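PDB 3Q6A: activator of Hsp90 ATPase homologue 1/2-like C-terminal domain-containing protein from Staphylococcus saprophyticus subsp. saprophyticus, which is of unknown function but, as an AHA1-family protein of Bet v 1-like fold, may bind a ligand or partner protein. Local coordinates for residues D[1-5]-D[91-97]. Sequence-based numbering, arbitrary orientation.
Sequences MDIIT and TTTEKDF
Two neighbouring antiparallel strands meet here at one edge of this chain's sheet: the first strand, 3-9, pairs with the last, which ends at E94. The axes of 3-5 and 91-94 approach to 4.7 Å, with their N-to-C directions 172° apart; phi runs from -88 to -135° and psi from 108 to 139°. I3–E94 and T5–T92 are hydrogen-bonded pairs (CA–CA 5.2 Å), with I3 N to E94 O 2.9 Å, E94 N to I3 O 3.0 Å, and 2.8 Å both from T5 N to T92 O and from T92 N to T5 O. Between them I4 and T93 form a non-hydrogen-bonded pair (CA–CA 4.4 Å), side chains on the opposite face, I4 CG1 3.7 Å from T93 OG1.

Beyond the strands the register slips by one residue, D96 taking a positive phi (67°), so that M1 faces F97: M1 N donates to F97 O at 2.9 Å, while the return bond from F97 N to M1 O, 2.8 Å, is weak because strongly bent. With chi1 m and chi2 t, I3 lays CD1 over the F97 ring, 4.0 Å from its centroid, a CH-pi contact. A water bridges I3 O (3.0 Å), T5 OG1 (2.8 Å) and T92 OG1 (2.9 Å).

The I3, T5, T92 and E94 face turns to helix 102-125, where K109 NZ hydrogen-bonds T5 OG1 and W112 NE1 hydrogen-bonds E94 OE1, as expected of a Bet v 1-like sheet packed on its long C-terminal helix; across strand 87-94, strand 75-84 continues the sheet, and its H75 stacks on F97.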
loop_
_atom_site.group_PDB
_atom_site.type_symbol
_atom_site.label_atom_id
_atom_site.label_comp_id
_atom_site.label_asym_id
_atom_site.label_seq_id
_atom_site.Cartn_x
_atom_site.Cartn_y
_atom_site.Cartn_z
HETATM N N MSE D 1 -18.626 -11.090 0.318
HETATM C CA MSE D 1 -17.267 -10.550 0.600
HETATM C C MSE D 1 -17.248 -9.034 0.619
HETATM O O MSE D 1 -17.733 -8.380 -0.303
HETATM C CB MSE D 1 -16.268 -11.036 -0.455
HETATM C CG MSE D 1 -15.312 -12.119 0.020
HETATM SE SE MSE D 1 -13.905 -11.470 1.180
HETATM C CE MSE D 1 -14.777 -11.729 2.888
ATOM N N ASP D 2 -16.689 -8.484 1.688
ATOM C CA ASP D 2 -16.552 -7.048 1.831
ATOM C C ASP D 2 -15.066 -6.808 2.017
ATOM O O ASP D 2 -14.437 -7.424 2.871
ATOM C CB ASP D 2 -17.328 -6.550 3.051
ATOM C CG ASP D 2 -18.824 -6.501 2.807
ATOM O OD1 ASP D 2 -19.340 -7.395 2.105
ATOM O OD2 ASP D 2 -19.485 -5.575 3.325
ATOM N N ILE D 3 -14.495 -5.940 1.193
ATOM C CA ILE D 3 -13.078 -5.637 1.298
ATOM C C ILE D 3 -12.929 -4.492 2.289
ATOM O O ILE D 3 -13.275 -3.351 1.997
ATOM C CB ILE D 3 -12.492 -5.225 -0.066
ATOM C CG1 ILE D 3 -12.826 -6.297 -1.108
ATOM C CG2 ILE D 3 -10.988 -5.043 0.044
ATOM C CD1 ILE D 3 -12.348 -5.968 -2.510
ATOM N N ILE D 4 -12.409 -4.816 3.466
ATOM C CA ILE D 4 -12.216 -3.834 4.522
ATOM C C ILE D 4 -10.722 -3.608 4.759
ATOM O O ILE D 4 -9.966 -4.560 4.993
ATOM C CB ILE D 4 -12.883 -4.312 5.839
ATOM C CG1 ILE D 4 -14.373 -4.569 5.599
ATOM C CG2 ILE D 4 -12.717 -3.259 6.930
ATOM C CD1 ILE D 4 -15.079 -5.248 6.755
ATOM N N THR D 5 -10.295 -2.354 4.672
ATOM C CA THR D 5 -8.896 -2.018 4.886
ATOM C C THR D 5 -8.769 -0.922 5.941
ATOM O O THR D 5 -9.536 0.033 5.947
ATOM C CB THR D 5 -8.241 -1.540 3.571
ATOM O OG1 THR D 5 -8.512 -2.497 2.540
ATOM C CG2 THR D 5 -6.744 -1.420 3.740
ATOM N N THR D 91 -10.880 3.531 7.882
ATOM C CA THR D 91 -11.342 2.217 7.514
ATOM C C THR D 91 -12.123 2.319 6.225
ATOM O O THR D 91 -13.178 2.947 6.199
ATOM C CB THR D 91 -12.260 1.621 8.588
ATOM O OG1 THR D 91 -11.570 1.601 9.843
ATOM C CG2 THR D 91 -12.651 0.198 8.223
ATOM N N THR D 92 -11.597 1.728 5.154
ATOM C CA THR D 92 -12.312 1.746 3.880
ATOM C C THR D 92 -13.036 0.408 3.751
ATOM O O THR D 92 -12.501 -0.643 4.103
ATOM C CB THR D 92 -11.360 1.943 2.659
ATOM O OG1 THR D 92 -10.325 0.954 2.688
ATOM C CG2 THR D 92 -10.740 3.332 2.666
ATOM N N THR D 93 -14.272 0.458 3.267
ATOM C CA THR D 93 -15.057 -0.747 3.076
ATOM C C THR D 93 -15.740 -0.699 1.712
ATOM O O THR D 93 -16.472 0.247 1.404
ATOM C CB THR D 93 -16.147 -0.903 4.154
ATOM O OG1 THR D 93 -15.538 -1.054 5.443
ATOM C CG2 THR D 93 -16.992 -2.130 3.866
ATOM N N GLU D 94 -15.462 -1.698 0.884
ATOM C CA GLU D 94 -16.094 -1.785 -0.439
ATOM C C GLU D 94 -16.826 -3.117 -0.382
ATOM O O GLU D 94 -16.216 -4.184 -0.349
ATOM C CB GLU D 94 -15.052 -1.757 -1.564
ATOM C CG GLU D 94 -15.680 -1.988 -2.937
ATOM C CD GLU D 94 -14.724 -1.757 -4.095
ATOM O OE1 GLU D 94 -13.501 -1.940 -3.930
ATOM O OE2 GLU D 94 -15.212 -1.406 -5.188
ATOM N N LYS D 95 -18.150 -3.032 -0.358
ATOM C CA LYS D 95 -18.995 -4.194 -0.184
ATOM C C LYS D 95 -19.484 -4.945 -1.399
ATOM O O LYS D 95 -19.499 -4.426 -2.516
ATOM C CB LYS D 95 -20.224 -3.791 0.634
ATOM C CG LYS D 95 -19.888 -3.003 1.880
ATOM C CD LYS D 95 -21.144 -2.521 2.580
ATOM C CE LYS D 95 -20.796 -1.822 3.884
ATOM N NZ LYS D 95 -22.029 -1.434 4.619
ATOM N N ASP D 96 -19.907 -6.174 -1.111
ATOM C CA ASP D 96 -20.492 -7.113 -2.055
ATOM C C ASP D 96 -19.591 -7.660 -3.156
ATOM O O ASP D 96 -19.551 -7.135 -4.269
ATOM C CB ASP D 96 -21.762 -6.493 -2.650
ATOM C CG ASP D 96 -22.691 -5.923 -1.575
ATOM O OD1 ASP D 96 -22.940 -6.616 -0.564
ATOM O OD2 ASP D 96 -23.175 -4.783 -1.742
ATOM N N PHE D 97 -18.887 -8.740 -2.824
ATOM C CA PHE D 97 -17.986 -9.420 -3.752
ATOM C C PHE D 97 -18.138 -10.927 -3.585
ATOM O O PHE D 97 -18.623 -11.393 -2.555
ATOM C CB PHE D 97 -16.535 -9.031 -3.470
ATOM C CG PHE D 97 -16.183 -7.642 -3.908
ATOM C CD1 PHE D 97 -15.797 -7.393 -5.217
ATOM C CD2 PHE D 97 -16.229 -6.583 -3.012
ATOM C CE1 PHE D 97 -15.458 -6.113 -5.628
ATOM C CE2 PHE D 97 -15.892 -5.298 -3.413
ATOM C CZ PHE D 97 -15.505 -5.060 -4.727
HETATM O O HOH W 1 -10.965 -1.556 1.453
#